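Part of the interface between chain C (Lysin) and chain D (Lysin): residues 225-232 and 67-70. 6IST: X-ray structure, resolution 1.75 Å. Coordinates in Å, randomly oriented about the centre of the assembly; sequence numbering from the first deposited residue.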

ATOM      1  N   LEU C 225      -6.639  10.755   1.732  1.00 26.34           N
ATOM      2  CA  LEU C 225      -5.983  11.227   0.532  1.00 27.54           C
ATOM      3  C   LEU C 225      -5.253  12.527   0.823  1.00 27.74           C
ATOM      4  O   LEU C 225      -4.123  12.709   0.370  1.00 29.57           O
ATOM      5  CB  LEU C 225      -6.952  11.438  -0.604  1.00 26.58           C
ATOM      6  CG  LEU C 225      -6.365  11.922  -1.916  1.00 26.16           C
ATOM      7  CD1 LEU C 225      -5.376  10.861  -2.421  1.00 23.86           C
ATOM      8  CD2 LEU C 225      -7.394  12.259  -2.971  1.00 27.36           C
ATOM      9  N   LYS C 226      -5.905  13.459   1.491  1.00 27.89           N
ATOM     10  CA  LYS C 226      -5.169  14.732   1.789  1.00 31.89           C
ATOM     11  C   LYS C 226      -3.891  14.551   2.578  1.00 32.28           C
ATOM     12  O   LYS C 226      -2.873  15.241   2.301  1.00 33.25           O
ATOM     13  CB  LYS C 226      -6.082  15.790   2.420  1.00 34.43           C
ATOM     14  CG  LYS C 226      -7.230  16.142   1.495  1.00 40.13           C
ATOM     15  CD  LYS C 226      -7.689  17.574   1.561  1.00 50.13           C
ATOM     16  CE  LYS C 226      -8.744  17.833   0.490  1.00 53.96           C
ATOM     17  NZ  LYS C 226      -8.180  17.735  -0.899  1.00 56.24           N
ATOM     18  N   MET C 227      -3.892  13.591   3.507  1.00 26.23           N
ATOM     19  CA  MET C 227      -2.682  13.323   4.265  1.00 28.77           C
ATOM     20  C   MET C 227      -1.643  12.700   3.349  1.00 26.81           C
ATOM     21  O   MET C 227      -0.435  13.050   3.378  1.00 28.39           O
ATOM     22  CB  MET C 227      -2.979  12.380   5.474  1.00 26.41           C
ATOM     23  CG  MET C 227      -3.732  13.099   6.619  1.00 27.40           C
ATOM     24  SD  MET C 227      -3.971  12.136   8.167  1.00 23.83           S
ATOM     25  CE  MET C 227      -5.073  10.924   7.582  1.00 24.20           C
ATOM     26  N   MET C 228      -2.065  11.730   2.556  1.00 27.47           N
ATOM     27  CA  MET C 228      -1.116  11.114   1.627  1.00 26.20           C
ATOM     28  C   MET C 228      -0.554  12.170   0.694  1.00 25.68           C
ATOM     29  O   MET C 228       0.664  12.227   0.475  1.00 28.96           O
ATOM     30  CB  MET C 228      -1.767   9.940   0.795  1.00 30.03           C
ATOM     31  CG  MET C 228      -1.723   8.591   1.526  1.00 31.54           C
ATOM     32  SD  MET C 228      -2.183   7.135   0.487  1.00 27.81           S
ATOM     33  CE  MET C 228      -3.862   7.601   0.065  1.00 31.38           C
ATOM     34  N   GLU C 229      -1.386  13.052   0.199  1.00 24.59           N
ATOM     35  CA  GLU C 229      -0.895  14.002  -0.803  1.00 27.57           C
ATOM     36  C   GLU C 229       0.054  15.014  -0.145  1.00 27.15           C
ATOM     37  O   GLU C 229       0.946  15.551  -0.818  1.00 27.95           O
ATOM     38  CB  GLU C 229      -2.043  14.723  -1.525  1.00 27.10           C
ATOM     39  CG  GLU C 229      -2.857  13.761  -2.402  1.00 26.94           C
ATOM     40  CD  GLU C 229      -3.946  14.444  -3.206  1.00 31.77           C
ATOM     41  OE1 GLU C 229      -4.219  14.015  -4.363  1.00 33.54           O
ATOM     42  OE2 GLU C 229      -4.521  15.431  -2.699  1.00 34.64           O
ATOM     43  N   ALA C 230      -0.126  15.276   1.134  1.00 28.99           N
ATOM     44  CA  ALA C 230       0.762  16.213   1.826  1.00 29.01           C
ATOM     45  C   ALA C 230       2.050  15.593   2.250  1.00 30.30           C
ATOM     46  O   ALA C 230       3.012  16.296   2.373  1.00 33.57           O
ATOM     47  CB  ALA C 230       0.092  16.845   3.022  1.00 30.12           C
ATOM     48  N   ALA C 231       2.052  14.310   2.568  1.00 26.66           N
ATOM     49  CA  ALA C 231       3.230  13.625   2.992  1.00 28.22           C
ATOM     50  C   ALA C 231       4.122  13.150   1.829  1.00 28.59           C
ATOM     51  O   ALA C 231       5.322  12.975   2.024  1.00 31.21           O
ATOM     52  CB  ALA C 231       2.861  12.451   3.903  1.00 27.49           C
ATOM     53  N   LEU C 232       3.551  12.900   0.649  1.00 24.93           N
ATOM     54  CA  LEU C 232       4.274  12.237  -0.431  1.00 24.53           C
ATOM     55  C   LEU C 232       4.310  13.207  -1.601  1.00 24.06           C
ATOM     56  O   LEU C 232       3.336  13.349  -2.294  1.00 29.41           O
ATOM     57  CB  LEU C 232       3.527  10.996  -0.857  1.00 25.47           C
ATOM     58  CG  LEU C 232       3.221   9.960   0.235  1.00 27.88           C
ATOM     59  CD1 LEU C 232       2.206   8.981  -0.339  1.00 29.16           C
ATOM     60  CD2 LEU C 232       4.451   9.213   0.670  1.00 26.83           C
TER
ATOM     61  N   GLN D  67       7.354  17.480  10.210  1.00 22.71           N
ATOM     62  CA  GLN D  67       5.917  17.630  10.298  1.00 25.82           C
ATOM     63  C   GLN D  67       5.324  18.219   8.996  1.00 28.18           C
ATOM     64  O   GLN D  67       5.884  19.147   8.403  1.00 25.91           O
ATOM     65  CB  GLN D  67       5.555  18.493  11.502  1.00 24.60           C
ATOM     66  CG  GLN D  67       4.073  18.777  11.510  1.00 26.25           C
ATOM     67  CD  GLN D  67       3.617  19.558  12.680  1.00 28.33           C
ATOM     68  OE1 GLN D  67       4.426  20.014  13.472  1.00 31.04           O
ATOM     69  NE2 GLN D  67       2.295  19.684  12.826  1.00 29.00           N
ATOM     70  N   VAL D  68       4.217  17.667   8.526  1.00 25.65           N
ATOM     71  CA  VAL D  68       3.507  18.271   7.392  1.00 29.49           C
ATOM     72  C   VAL D  68       2.063  18.512   7.803  1.00 31.11           C
ATOM     73  O   VAL D  68       1.475  17.737   8.568  1.00 25.67           O
ATOM     74  CB  VAL D  68       3.582  17.458   6.080  1.00 28.31           C
ATOM     75  CG1 VAL D  68       5.000  17.332   5.553  1.00 30.02           C
ATOM     76  CG2 VAL D  68       2.964  16.084   6.230  1.00 29.77           C
ATOM     77  N   LYS D  69       1.515  19.600   7.324  1.00 34.06           N
ATOM     78  CA  LYS D  69       0.176  20.053   7.731  1.00 44.23           C
ATOM     79  C   LYS D  69      -0.876  19.680   6.713  1.00 52.02           C
ATOM     80  O   LYS D  69      -0.585  19.646   5.498  1.00 46.74           O
ATOM     81  CB  LYS D  69       0.175  21.561   8.001  1.00 46.62           C
ATOM     82  CG  LYS D  69       0.716  21.868   9.389  1.00 51.66           C
ATOM     83  CD  LYS D  69       1.538  23.145   9.472  1.00 57.66           C
ATOM     84  CE  LYS D  69       2.243  23.212  10.821  1.00 60.62           C
ATOM     85  NZ  LYS D  69       1.275  23.315  11.945  1.00 64.83           N
ATOM     86  N   VAL D  70      -2.078  19.406   7.254  1.00 69.02           N
ATOM     87  CA  VAL D  70      -3.284  18.909   6.556  1.00 76.74           C
ATOM     88  C   VAL D  70      -2.994  17.664   5.746  1.00 80.02           C
ATOM     89  O   VAL D  70      -3.136  16.562   6.265  1.00 81.64           O
ATOM     90  CB  VAL D  70      -4.032  20.029   5.765  1.00 86.05           C
ATOM     91  CG1 VAL D  70      -4.962  19.481   4.674  1.00 84.02           C
ATOM     92  CG2 VAL D  70      -4.831  20.890   6.745  1.00 89.67           C
TER

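The last two turns of a helix in chain C meet a short segment of chain D without a single hydrogen bond across the contact; packing alone joins them here, burying 241 Å² in total. The register is marked by two CA pairs: Met227(C) CA lies 6.1 Å from Val70(D) CA, and Ala231(C) CA 6.4 Å from Val68(D) CA. Val68(D), chi1 -63° (m), directs its CA-to-CB bond toward the helix, and in this rotamer its CG2 comes within 4.4 Å of Ala230(C) CB, 4.3 Å of Ala231(C) CB and 3.9 Å of Ala230(C) O. Ala230(C) also points toward chain D, its CB 3.8 Å from Lys69(D) O; the CA-to-CB bond of Lys69(D) itself points away.

The longer helix side chains turn their ends away from the contact. Lys226(C) starts toward chain D, with CB 4.5 Å from Val70(D) CG1, but its end leads away and NZ is hydrogen-bonded elsewhere in the structure. Met227(C), in an m, t, m conformation, leaves sideways and likewise ends away, so that CG, 3.5 Å from Val70(D) O, makes its closest approach. That carbonyl oxygen is buried without a polar partner, and Val70(D), chi1 160° (t), is poorly ordered, so its distances deserve caution.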